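Sensory box histidine kinase/response regulator (Burkholderia thailandensis, PDB 3MR0) probably acts as a phosphorelay sensor kinase in two-component signalling, and is represented here by its PAS domain. Local coordinates at residues L13-A18 against V116-D121; A20-W25 against A31-P36; L69-A74 against Y82-R87; V88-R91 against F95-I98. All coordinates share one frame; numbering follows the deposited sequence.

In the fold
All four contacts lie on the antiparallel sheet of one PAS domain. Interaction 1 sets the N-terminal helix on strand 112-121. Interaction 2 is the next-door hairpin, joined to it by G117 O and W23 N, 2.8 Å apart. Interactions 3 and 4 share strand 82-89, which is an outermost strand of the sheet. Interactions 2 and 3 meet across a pocket that holds a PG5 molecule, probably from crystallisation: W25 CH2 lies 3.8 Å from L72 CD2. V88 and I98 of interaction 4 line the same pocket. A salt bridge from D121 OD2 to R96 NE, 3.3 Å, ties interactions 1 and 4, whose centres are about 16 Å apart.

Interaction 1. Residues L13-A18 against V116-D121; sequences LAVSGA and VGWIMD
V15 and A18 rest on W118 and M120, with all four meeting through apolar atoms. The contact joins helix 11-17, the short N-terminal helix of this PAS domain, and the residue after it to strand 112-121 of the antiparallel sheet. It is small, burying 143 Å² in all, and lies at the surface.

V15 of the helix and A18 just after it touch the face of the sheet that carries W118 and M120. I119 points to the other face, where it packs on F38 and I41 of helix 36-41.

No hydrogen bond crosses between the two segments. The strand spends its backbone bonds on its sheet neighbours instead. W118 pairs with R101 and M120 with Q99 on one side, while I119 pairs with G21 on the other. In the helix, G17 N donates to L13 O at 3.3 Å.

The apolar contacts come as two separate pairs. In the first, V15 CG2 sits 3.9 Å from W118 CB and 4.0 Å from W118 CD1. It meets the start of the indole at a slant. A glycerol molecule, probably from the crystallisation liquor, lies about 3 Å from the W118 side chain.

The second pair is A18 and the selenomethionine M120. The M120 chain bends at its last torsion (chi3 -77°), which turns CE away from A18. SE is then the atom that A18 CB meets, at 3.9 Å.

Interaction 2. Residues A20-W25 against A31-P36; sequences AGLWDW and AMYLSP
In the beta hairpin of strands 21-25 and 32-34, D24 and Y33 form a hydrogen-bonded antiparallel pair. D24 N gives to Y33 O at 3.1 Å, and Y33 N gives back to D24 O at 2.9 Å. Water 2 also donates to D24 O. Further along, S35 N donates to L22 O at 3.0 Å.

S35 then replaces a backbone partner with its hydroxyl. L22 N donates to S35 OG at 2.8 Å. The same oxygen is bonded to water 1, which donates to A20 O. It also accepts from F38 N, so S35 is the N-cap of helix 36-41. The S35 torsion (chi1 66°) places OG between its own backbone N and carbonyl carbon, facing L22.

In the PAS fold this hairpin forms part of the pocket wall, and here W23 and W25 line the site that holds a PG5 molecule. Both share a face of the sheet with the selenomethionine M32. M32 SE makes slanting Met-aromatic contacts with both indoles. It lies 5.4 Å from the centroid of the five-membered ring of W23, and 5.2 Å from that of W25. The edge of the W25 ring comes to M32 CB, with CD1 at 4.0 Å.

The opposite face carries D24 and Y33. D24 OD2 forms a salt bridge with R114. In one of two deposited conformers of L22, its CD2 meets the edge of the Y33 ring in plane, 4.0 Å from CE2.

Interaction 3. Residues L69-A74 against Y82-R87; sequences LAALKA and YDVEYR
A71 packs on Y82 and V84, and L72 on Y82; the contact is tight only there. A71 CB meets V84 CG1 at 3.7 Å. The Y82 ring turns its CD1-CE1 edge to the helix backbone. Y82 CE1 is 3.7 Å from L72 N, and Y82 CD1 is 3.8 Å from A71 O, which lies near the ring plane. Y82 CG is anti to its backbone N (chi1 -172°), which carries the ring across to the helix. L72 adds its CB, 4.0 Å from Y82 CE1. L72 CD1 lies over one face of the Y82 ring. No hydrogen bond crosses between the segments.

Helix 65-78 here packs on strand 82-89, an outer strand of the PAS sheet. The segments 69-74 and 82-87 run nearly antiparallel (170°), with axes 8.5 Å apart at the closest. L72 and Y82 line the pocket of the PAS fold, and a PG5 molecule lies about 4 Å from the Y82 side chain. Both residues also touch M115 of strand 112-121.

The loose side begins one residue away. L69, A70 and K73 are exposed on the helix and do not touch the strand. D83 points away from the helix, and its carboxylate is bound by R101 and Q99. E85 forms a salt bridge with R125.

Interaction 4. Residues V88-R91 against F95-I98; sequences VRTR and FRWI
The F95 ring and the R89 guanidinium meet at a steep angle, their planes 70° apart. F95 CE1 lies over one face of the guanidinium, 3.2 Å above its plane and toward the rim. R89 CG lies over one face of the F95 ring, also toward the rim. R89 is bent at chi3 (-81°), which folds its end back onto the phenyl group. This holds for one of two deposited conformers of R89, so the exact fit is doubtful. F95 also stacks with the ring of H61.

These residues sit at the turn end of the beta hairpin of strands 82-89 and 95-106, in the PAS sheet. R89 and F95 are a non-hydrogen-bonded antiparallel pair. Next to them, V88 and R96 form a hydrogen-bonded pair. V88 N donates to R96 O at 3.0 Å. R96 N donates to V88 O, also at 3.0 Å. F95 CA adds a CA-H...O contact to V88 O, at 3.3 Å.

Where the strand gives way to the turn, T90 OG1 is bonded to D94 O. T90 CG2 crosses R96 at a slant, 3.3 Å from R96 CG.

V88 and I98 line the pocket. A PG5 molecule, probably from the crystallisation liquor, lies about 3 Å from the V88 side chain. V88 and I98 cross at about a right angle there, with V88 CG1 3.8 Å from I98 CD1.

Interaction 1. Residues L13-A18 against V116-D121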
loop_
_atom_site.group_PDB
_atom_site.type_symbol
_atom_site.label_atom_id
_atom_site.label_comp_id
_atom_site.label_asym_id
_atom_site.label_seq_id
_atom_site.Cartn_x
_atom_site.Cartn_y
_atom_site.Cartn_z
ATOM N N LEU A 13 11.779 -12.210 -8.482
ATOM C CA LEU A 13 11.037 -12.641 -9.663
ATOM C C LEU A 13 9.556 -12.407 -9.401
ATOM O O LEU A 13 8.791 -12.031 -10.300
ATOM C CB LEU A 13 11.304 -14.118 -9.990
ATOM C CG LEU A 13 10.764 -14.736 -11.298
ATOM C CD1 LEU A 13 10.342 -13.704 -12.330
ATOM C CD2 LEU A 13 11.789 -15.702 -11.909
ATOM N N ALA A 14 9.170 -12.609 -8.146
ATOM C CA ALA A 14 7.785 -12.479 -7.725
ATOM C C ALA A 14 7.316 -11.031 -7.752
ATOM O O ALA A 14 6.445 -10.684 -8.547
ATOM C CB ALA A 14 7.600 -13.072 -6.335
ATOM N N VAL A 15 7.880 -10.191 -6.887
ATOM C CA VAL A 15 7.382 -8.827 -6.768
ATOM C C VAL A 15 7.461 -8.103 -8.104
ATOM O O VAL A 15 6.652 -7.214 -8.373
ATOM C CB VAL A 15 8.045 -8.031 -5.620
ATOM C CG1 VAL A 15 8.182 -6.577 -5.976
ATOM C CG2 VAL A 15 7.211 -8.145 -4.380
ATOM N N SER A 16 8.389 -8.527 -8.964
ATOM C CA SER A 16 8.611 -7.882 -10.268
ATOM C C SER A 16 7.534 -8.177 -11.319
ATOM O O SER A 16 6.875 -7.244 -11.791
ATOM C CB SER A 16 10.006 -8.219 -10.826
ATOM O OG SER A 16 10.009 -9.445 -11.557
ATOM N N GLY A 17 7.365 -9.455 -11.677
ATOM C CA GLY A 17 6.448 -9.883 -12.720
ATOM C C GLY A 17 4.956 -9.687 -12.488
ATOM O O GLY A 17 4.164 -9.823 -13.434
ATOM N N ALA A 18 4.573 -9.375 -11.244
ATOM C CA ALA A 18 3.193 -9.008 -10.899
ATOM C C ALA A 18 2.906 -7.537 -11.166
ATOM O O ALA A 18 1.769 -7.091 -11.069
ATOM C CB ALA A 18 2.939 -9.305 -9.455
ATOM N N VAL A 116 8.992 -4.774 5.647
ATOM C CA VAL A 116 9.158 -4.904 4.203
ATOM C C VAL A 116 7.881 -5.389 3.553
ATOM O O VAL A 116 7.200 -6.252 4.091
ATOM C CB VAL A 116 10.273 -5.884 3.845
ATOM C CG1 VAL A 116 10.508 -5.863 2.345
ATOM C CG2 VAL A 116 11.544 -5.528 4.587
ATOM N N GLY A 117 7.559 -4.846 2.388
ATOM C CA GLY A 117 6.354 -5.250 1.709
ATOM C C GLY A 117 6.263 -4.739 0.296
ATOM O O GLY A 117 7.233 -4.291 -0.300
ATOM N N TRP A 118 5.067 -4.827 -0.253
ATOM C CA TRP A 118 4.842 -4.424 -1.622
ATOM C C TRP A 118 3.520 -3.684 -1.779
ATOM O O TRP A 118 2.693 -3.644 -0.868
ATOM C CB TRP A 118 4.878 -5.646 -2.544
ATOM C CG TRP A 118 4.052 -6.862 -2.098
ATOM C CD1 TRP A 118 4.528 -7.990 -1.480
ATOM C CD2 TRP A 118 2.641 -7.085 -2.281
ATOM N NE1 TRP A 118 3.515 -8.874 -1.255
ATOM C CE2 TRP A 118 2.342 -8.349 -1.735
ATOM C CE3 TRP A 118 1.594 -6.329 -2.838
ATOM C CZ2 TRP A 118 1.055 -8.877 -1.726
ATOM C CZ3 TRP A 118 0.309 -6.852 -2.829
ATOM C CH2 TRP A 118 0.051 -8.116 -2.276
ATOM N N ILE A 119 3.328 -3.094 -2.943
ATOM C CA ILE A 119 2.037 -2.574 -3.311
ATOM C C ILE A 119 1.700 -3.071 -4.721
ATOM O O ILE A 119 2.588 -3.297 -5.536
ATOM C CB ILE A 119 1.983 -1.024 -3.244
ATOM C CG1 ILE A 119 3.007 -0.384 -4.194
ATOM C CG2 ILE A 119 2.169 -0.549 -1.814
ATOM C CD1 ILE A 119 2.810 1.112 -4.395
HETATM N N MSE A 120 0.411 -3.254 -4.990
HETATM C CA MSE A 120 -0.066 -3.526 -6.342
HETATM C C MSE A 120 -1.211 -2.581 -6.647
HETATM O O MSE A 120 -1.989 -2.252 -5.740
HETATM C CB MSE A 120 -0.520 -4.980 -6.493
HETATM C CG MSE A 120 0.620 -5.944 -6.667
HETATM SE SE MSE A 120 0.047 -7.663 -7.378
HETATM C CE MSE A 120 -0.730 -8.437 -5.796
ATOM N N ASP A 121 -1.315 -2.146 -7.899
ATOM C CA ASP A 121 -2.434 -1.299 -8.303
ATOM C C ASP A 121 -3.623 -2.172 -8.606
ATOM O O ASP A 121 -3.582 -2.930 -9.568
ATOM C CB ASP A 121 -2.116 -0.449 -9.538
ATOM C CG ASP A 121 -3.171 0.621 -9.781
ATOM O OD1 ASP A 121 -4.360 0.279 -9.897
ATOM O OD2 ASP A 121 -2.829 1.818 -9.815
#

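Interaction 2. Residues A20-W25 against A31-P36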
loop_
_atom_site.group_PDB
_atom_site.type_symbol
_atom_site.label_atom_id
_atom_site.label_comp_id
_atom_site.label_asym_id
_atom_site.label_seq_id
_atom_site.Cartn_x
_atom_site.Cartn_y
_atom_site.Cartn_z
ATOM N N ALA A 20 4.449 -5.259 -9.298
ATOM C CA ALA A 20 4.346 -4.783 -7.927
ATOM C C ALA A 20 5.473 -3.802 -7.613
ATOM O O ALA A 20 6.515 -3.820 -8.276
ATOM C CB ALA A 20 4.358 -5.952 -6.957
ATOM N N GLY A 21 5.248 -2.930 -6.630
ATOM C CA GLY A 21 6.294 -2.070 -6.107
ATOM C C GLY A 21 6.753 -2.491 -4.720
ATOM O O GLY A 21 5.952 -2.692 -3.803
ATOM N N LEU A 22 8.060 -2.622 -4.559
ATOM C CA LEU A 22 8.639 -3.046 -3.287
ATOM C C LEU A 22 8.853 -1.844 -2.379
ATOM O O LEU A 22 9.216 -0.775 -2.851
ATOM C CB LEU A 22 9.957 -3.796 -3.550
ATOM C CG LEU A 22 11.084 -3.843 -2.516
ATOM C CD1 LEU A 22 10.929 -5.013 -1.556
ATOM C CD2 LEU A 22 12.418 -3.932 -3.233
ATOM N N TRP A 23 8.605 -2.014 -1.088
ATOM C CA TRP A 23 8.903 -0.973 -0.108
ATOM C C TRP A 23 9.625 -1.518 1.147
ATOM O O TRP A 23 9.417 -2.656 1.546
ATOM C CB TRP A 23 7.657 -0.132 0.229
ATOM C CG TRP A 23 6.437 -0.876 0.744
ATOM C CD1 TRP A 23 5.373 -1.313 0.014
ATOM C CD2 TRP A 23 6.145 -1.209 2.111
ATOM N NE1 TRP A 23 4.449 -1.906 0.831
ATOM C CE2 TRP A 23 4.902 -1.865 2.123
ATOM C CE3 TRP A 23 6.826 -1.023 3.328
ATOM C CZ2 TRP A 23 4.319 -2.333 3.293
ATOM C CZ3 TRP A 23 6.251 -1.491 4.484
ATOM C CH2 TRP A 23 5.008 -2.135 4.463
ATOM N N ASP A 24 10.503 -0.713 1.732
ATOM C CA ASP A 24 11.281 -1.125 2.911
ATOM C C ASP A 24 11.319 0.038 3.887
ATOM O O ASP A 24 11.945 1.062 3.616
ATOM C CB ASP A 24 12.700 -1.517 2.491
ATOM C CG ASP A 24 13.609 -1.911 3.673
ATOM O OD1 ASP A 24 13.207 -1.844 4.841
ATOM O OD2 ASP A 24 14.762 -2.307 3.413
ATOM N N TRP A 25 10.663 -0.127 5.027
ATOM C CA TRP A 25 10.329 0.993 5.891
ATOM C C TRP A 25 10.899 0.897 7.311
ATOM O O TRP A 25 10.833 -0.150 7.953
ATOM C CB TRP A 25 8.815 1.092 5.929
ATOM C CG TRP A 25 8.240 2.176 6.739
ATOM C CD1 TRP A 25 8.337 3.521 6.516
ATOM C CD2 TRP A 25 7.411 2.010 7.885
ATOM N NE1 TRP A 25 7.630 4.199 7.467
ATOM C CE2 TRP A 25 7.051 3.293 8.325
ATOM C CE3 TRP A 25 6.948 0.895 8.596
ATOM C CZ2 TRP A 25 6.244 3.495 9.446
ATOM C CZ3 TRP A 25 6.153 1.089 9.699
ATOM C CH2 TRP A 25 5.803 2.377 10.117
ATOM N N ALA A 31 11.666 6.750 7.402
ATOM C CA ALA A 31 12.346 6.553 6.131
ATOM C C ALA A 31 11.849 5.322 5.357
ATOM O O ALA A 31 11.617 4.261 5.923
ATOM C CB ALA A 31 13.843 6.444 6.358
HETATM N N MSE A 32 11.734 5.470 4.043
HETATM C CA MSE A 32 11.212 4.409 3.222
HETATM C C MSE A 32 12.000 4.303 1.921
HETATM O O MSE A 32 12.183 5.297 1.232
HETATM C CB MSE A 32 9.739 4.672 2.942
HETATM C CG MSE A 32 9.064 3.484 2.281
HETATM SE SE MSE A 32 7.123 3.568 2.232
HETATM C CE MSE A 32 6.899 5.489 2.235
ATOM N N TYR A 33 12.484 3.101 1.609
ATOM C CA TYR A 33 13.026 2.801 0.283
ATOM C C TYR A 33 11.898 2.374 -0.641
ATOM O O TYR A 33 10.986 1.666 -0.225
ATOM C CB TYR A 33 14.107 1.718 0.309
ATOM C CG TYR A 33 14.443 1.233 -1.090
ATOM C CD1 TYR A 33 15.185 2.023 -1.962
ATOM C CD2 TYR A 33 13.982 -0.000 -1.553
ATOM C CE1 TYR A 33 15.477 1.593 -3.252
ATOM C CE2 TYR A 33 14.269 -0.442 -2.835
ATOM C CZ TYR A 33 15.022 0.358 -3.688
ATOM O OH TYR A 33 15.307 -0.075 -4.972
ATOM N N LEU A 34 11.973 2.826 -1.889
ATOM C CA LEU A 34 10.950 2.564 -2.897
ATOM C C LEU A 34 11.575 1.976 -4.160
ATOM O O LEU A 34 12.556 2.506 -4.681
ATOM C CB LEU A 34 10.212 3.861 -3.276
ATOM C CG LEU A 34 10.013 4.981 -2.257
ATOM C CD1 LEU A 34 9.421 6.167 -2.938
ATOM C CD2 LEU A 34 9.126 4.501 -1.136
ATOM N N SER A 35 11.006 0.891 -4.660
ATOM C CA SER A 35 11.495 0.334 -5.889
ATOM C C SER A 35 11.063 1.246 -7.032
ATOM O O SER A 35 10.113 2.038 -6.891
ATOM C CB SER A 35 10.963 -1.074 -6.085
ATOM O OG SER A 35 9.560 -1.061 -6.271
ATOM N N PRO A 36 11.761 1.152 -8.182
ATOM C CA PRO A 36 11.314 1.939 -9.339
ATOM C C PRO A 36 9.830 1.722 -9.616
ATOM O O PRO A 36 9.142 2.726 -9.849
ATOM C CB PRO A 36 12.179 1.401 -10.485
ATOM C CG PRO A 36 13.443 0.927 -9.797
ATOM C CD PRO A 36 12.997 0.384 -8.463
HETATM O O HOH W 1 9.175 -3.334 -7.617
HETATM O O HOH W 2 14.259 2.507 5.336
#

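Interaction 3. Residues L69-A74 against Y82-R87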
loop_
_atom_site.group_PDB
_atom_site.type_symbol
_atom_site.label_atom_id
_atom_site.label_comp_id
_atom_site.label_asym_id
_atom_site.label_seq_id
_atom_site.Cartn_x
_atom_site.Cartn_y
_atom_site.Cartn_z
ATOM N N LEU A 69 -4.081 3.460 9.083
ATOM C CA LEU A 69 -3.205 3.693 10.224
ATOM C C LEU A 69 -3.510 2.682 11.317
ATOM O O LEU A 69 -2.605 2.166 11.967
ATOM C CB LEU A 69 -3.368 5.105 10.784
ATOM C CG LEU A 69 -3.184 6.352 9.917
ATOM C CD1 LEU A 69 -3.604 7.583 10.708
ATOM C CD2 LEU A 69 -1.757 6.510 9.408
ATOM N N ALA A 70 -4.790 2.403 11.530
ATOM C CA ALA A 70 -5.169 1.433 12.538
ATOM C C ALA A 70 -4.614 0.042 12.220
ATOM O O ALA A 70 -4.133 -0.647 13.115
ATOM C CB ALA A 70 -6.700 1.400 12.721
ATOM N N ALA A 71 -4.667 -0.372 10.954
ATOM C CA ALA A 71 -4.178 -1.701 10.601
ATOM C C ALA A 71 -2.668 -1.786 10.781
ATOM O O ALA A 71 -2.142 -2.824 11.201
ATOM C CB ALA A 71 -4.589 -2.092 9.184
ATOM N N LEU A 72 -1.967 -0.693 10.494
ATOM C CA LEU A 72 -0.518 -0.639 10.727
ATOM C C LEU A 72 -0.198 -0.812 12.210
ATOM O O LEU A 72 0.752 -1.512 12.569
ATOM C CB LEU A 72 0.086 0.672 10.215
ATOM C CG LEU A 72 1.613 0.732 10.293
ATOM C CD1 LEU A 72 2.208 -0.537 9.757
ATOM C CD2 LEU A 72 2.116 1.893 9.505
ATOM N N LYS A 73 -0.997 -0.168 13.062
ATOM C CA LYS A 73 -0.909 -0.337 14.509
ATOM C C LYS A 73 -1.199 -1.776 14.953
ATOM O O LYS A 73 -0.462 -2.353 15.726
ATOM C CB LYS A 73 -1.879 0.621 15.178
ATOM C CG LYS A 73 -1.841 0.585 16.690
ATOM C CD LYS A 73 -2.747 1.652 17.259
ATOM C CE LYS A 73 -3.000 1.459 18.737
ATOM N NZ LYS A 73 -4.277 2.143 19.102
ATOM N N ALA A 74 -2.276 -2.358 14.456
ATOM C CA ALA A 74 -2.598 -3.730 14.781
ATOM C C ALA A 74 -1.426 -4.653 14.424
ATOM O O ALA A 74 -1.182 -5.658 15.103
ATOM C CB ALA A 74 -3.873 -4.152 14.066
ATOM N N TYR A 82 -0.709 -7.526 8.175
ATOM C CA TYR A 82 -0.870 -6.277 7.437
ATOM C C TYR A 82 -1.111 -6.585 5.965
ATOM O O TYR A 82 -0.215 -7.052 5.247
ATOM C CB TYR A 82 0.328 -5.343 7.626
ATOM C CG TYR A 82 0.124 -3.973 7.033
ATOM C CD1 TYR A 82 -0.659 -3.021 7.677
ATOM C CD2 TYR A 82 0.712 -3.626 5.823
ATOM C CE1 TYR A 82 -0.852 -1.763 7.125
ATOM C CE2 TYR A 82 0.531 -2.363 5.271
ATOM C CZ TYR A 82 -0.246 -1.439 5.917
ATOM O OH TYR A 82 -0.411 -0.191 5.347
ATOM N N ASP A 83 -2.343 -6.311 5.534
ATOM C CA ASP A 83 -2.798 -6.543 4.165
ATOM C C ASP A 83 -4.053 -5.721 3.926
ATOM O O ASP A 83 -5.158 -6.144 4.243
ATOM C CB ASP A 83 -3.085 -8.034 3.955
ATOM C CG ASP A 83 -3.416 -8.372 2.521
ATOM O OD1 ASP A 83 -3.975 -7.520 1.812
ATOM O OD2 ASP A 83 -3.118 -9.508 2.107
ATOM N N VAL A 84 -3.890 -4.530 3.387
ATOM C CA VAL A 84 -5.033 -3.646 3.279
ATOM C C VAL A 84 -5.175 -3.166 1.854
ATOM O O VAL A 84 -4.216 -3.202 1.089
ATOM C CB VAL A 84 -4.917 -2.421 4.235
ATOM C CG1 VAL A 84 -5.179 -2.830 5.653
ATOM C CG2 VAL A 84 -3.542 -1.734 4.108
ATOM N N GLU A 85 -6.372 -2.718 1.506
ATOM C CA GLU A 85 -6.569 -2.041 0.254
ATOM C C GLU A 85 -7.036 -0.634 0.542
ATOM O O GLU A 85 -7.875 -0.409 1.410
ATOM C CB GLU A 85 -7.545 -2.821 -0.628
ATOM C CG GLU A 85 -6.970 -4.181 -1.019
ATOM C CD GLU A 85 -7.818 -4.946 -2.024
ATOM O OE1 GLU A 85 -9.027 -4.659 -2.148
ATOM O OE2 GLU A 85 -7.249 -5.838 -2.691
ATOM N N TYR A 86 -6.466 0.331 -0.165
ATOM C CA TYR A 86 -6.853 1.720 0.047
ATOM C C TYR A 86 -6.496 2.643 -1.115
ATOM O O TYR A 86 -5.809 2.237 -2.045
ATOM C CB TYR A 86 -6.271 2.249 1.359
ATOM C CG TYR A 86 -4.757 2.288 1.451
ATOM C CD1 TYR A 86 -4.041 3.443 1.112
ATOM C CD2 TYR A 86 -4.056 1.199 1.934
ATOM C CE1 TYR A 86 -2.669 3.492 1.233
ATOM C CE2 TYR A 86 -2.690 1.233 2.064
ATOM C CZ TYR A 86 -1.998 2.382 1.718
ATOM O OH TYR A 86 -0.628 2.399 1.872
ATOM N N ARG A 87 -6.975 3.884 -1.052
ATOM C CA ARG A 87 -6.749 4.846 -2.110
ATOM C C ARG A 87 -5.593 5.761 -1.764
ATOM O O ARG A 87 -5.486 6.241 -0.631
ATOM C CB ARG A 87 -8.017 5.675 -2.375
ATOM C CG ARG A 87 -9.119 4.927 -3.120
ATOM C CD ARG A 87 -10.468 5.520 -2.819
ATOM N NE ARG A 87 -10.775 5.402 -1.397
ATOM C CZ ARG A 87 -11.938 5.730 -0.841
ATOM N NH1 ARG A 87 -12.928 6.202 -1.595
ATOM N NH2 ARG A 87 -12.114 5.581 0.468
#

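Interaction 4. Residues V88-R91 against F95-I98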
loop_
_atom_site.group_PDB
_atom_site.type_symbol
_atom_site.label_atom_id
_atom_site.label_comp_id
_atom_site.label_asym_id
_atom_site.label_seq_id
_atom_site.Cartn_x
_atom_site.Cartn_y
_atom_site.Cartn_z
ATOM N N VAL A 88 -4.731 5.992 -2.757
ATOM C CA VAL A 88 -3.636 6.955 -2.677
ATOM C C VAL A 88 -3.694 7.956 -3.829
ATOM O O VAL A 88 -4.068 7.611 -4.954
ATOM C CB VAL A 88 -2.233 6.300 -2.672
ATOM C CG1 VAL A 88 -1.984 5.574 -1.373
ATOM C CG2 VAL A 88 -2.038 5.394 -3.864
ATOM N N ARG A 89 -3.337 9.203 -3.529
ATOM C CA ARG A 89 -3.287 10.264 -4.522
ATOM C C ARG A 89 -1.981 10.150 -5.314
ATOM O O ARG A 89 -0.879 10.241 -4.757
ATOM C CB ARG A 89 -3.406 11.639 -3.843
ATOM C CG ARG A 89 -3.724 12.783 -4.792
ATOM C CD ARG A 89 -3.857 14.113 -4.062
ATOM N NE ARG A 89 -5.166 14.317 -3.432
ATOM C CZ ARG A 89 -6.192 14.945 -4.006
ATOM N NH1 ARG A 89 -6.073 15.421 -5.239
ATOM N NH2 ARG A 89 -7.338 15.096 -3.350
ATOM N N THR A 90 -2.112 9.927 -6.614
ATOM C CA THR A 90 -0.958 9.787 -7.496
ATOM C C THR A 90 -0.354 11.161 -7.866
ATOM O O THR A 90 -0.901 12.213 -7.521
ATOM C CB THR A 90 -1.341 8.983 -8.743
ATOM O OG1 THR A 90 -2.387 9.655 -9.439
ATOM C CG2 THR A 90 -1.851 7.612 -8.340
ATOM N N ARG A 91 0.782 11.141 -8.548
ATOM C CA ARG A 91 1.508 12.365 -8.880
ATOM C C ARG A 91 0.555 13.411 -9.398
ATOM O O ARG A 91 0.658 14.598 -9.084
ATOM C CB ARG A 91 2.516 12.072 -9.972
ATOM C CG ARG A 91 3.007 13.285 -10.686
ATOM C CD ARG A 91 3.908 12.881 -11.824
ATOM N NE ARG A 91 4.412 14.046 -12.532
ATOM C CZ ARG A 91 3.823 14.591 -13.588
ATOM N NH1 ARG A 91 2.709 14.064 -14.077
ATOM N NH2 ARG A 91 4.353 15.670 -14.155
ATOM N N PHE A 95 -6.679 9.600 -7.828
ATOM C CA PHE A 95 -6.613 8.496 -6.886
ATOM C C PHE A 95 -6.591 7.157 -7.577
ATOM O O PHE A 95 -7.289 6.949 -8.559
ATOM C CB PHE A 95 -7.760 8.575 -5.876
ATOM C CG PHE A 95 -7.574 9.662 -4.860
ATOM C CD1 PHE A 95 -8.122 10.919 -5.058
ATOM C CD2 PHE A 95 -6.820 9.434 -3.726
ATOM C CE1 PHE A 95 -7.928 11.943 -4.124
ATOM C CE2 PHE A 95 -6.626 10.423 -2.797
ATOM C CZ PHE A 95 -7.178 11.696 -2.994
ATOM N N ARG A 96 -5.766 6.252 -7.065
ATOM C CA ARG A 96 -5.814 4.856 -7.470
ATOM C C ARG A 96 -5.967 3.979 -6.225
ATOM O O ARG A 96 -5.618 4.390 -5.120
ATOM C CB ARG A 96 -4.530 4.460 -8.218
ATOM C CG ARG A 96 -4.120 5.389 -9.366
ATOM C CD ARG A 96 -4.981 5.239 -10.649
ATOM N NE ARG A 96 -4.818 3.934 -11.302
ATOM C CZ ARG A 96 -5.336 3.591 -12.483
ATOM N NH1 ARG A 96 -5.122 2.363 -12.955
ATOM N NH2 ARG A 96 -6.051 4.464 -13.193
ATOM N N TRP A 97 -6.478 2.768 -6.391
ATOM C CA TRP A 97 -6.493 1.819 -5.297
ATOM C C TRP A 97 -5.229 0.983 -5.363
ATOM O O TRP A 97 -4.812 0.567 -6.435
ATOM C CB TRP A 97 -7.684 0.872 -5.387
ATOM C CG TRP A 97 -8.994 1.488 -5.050
ATOM C CD1 TRP A 97 -9.804 2.207 -5.882
ATOM C CD2 TRP A 97 -9.668 1.411 -3.796
ATOM N NE1 TRP A 97 -10.938 2.601 -5.212
ATOM C CE2 TRP A 97 -10.878 2.121 -3.926
ATOM C CE3 TRP A 97 -9.360 0.829 -2.564
ATOM C CZ2 TRP A 97 -11.787 2.245 -2.871
ATOM C CZ3 TRP A 97 -10.274 0.963 -1.516
ATOM C CH2 TRP A 97 -11.467 1.654 -1.685
ATOM N N ILE A 98 -4.625 0.756 -4.205
ATOM C CA ILE A 98 -3.541 -0.205 -4.073
ATOM C C ILE A 98 -3.898 -1.243 -3.005
ATOM O O ILE A 98 -4.614 -0.942 -2.040
ATOM C CB ILE A 98 -2.190 0.478 -3.678
ATOM C CG1 ILE A 98 -2.339 1.334 -2.408
ATOM C CG2 ILE A 98 -1.629 1.299 -4.821
ATOM C CD1 ILE A 98 -1.019 1.955 -1.920
#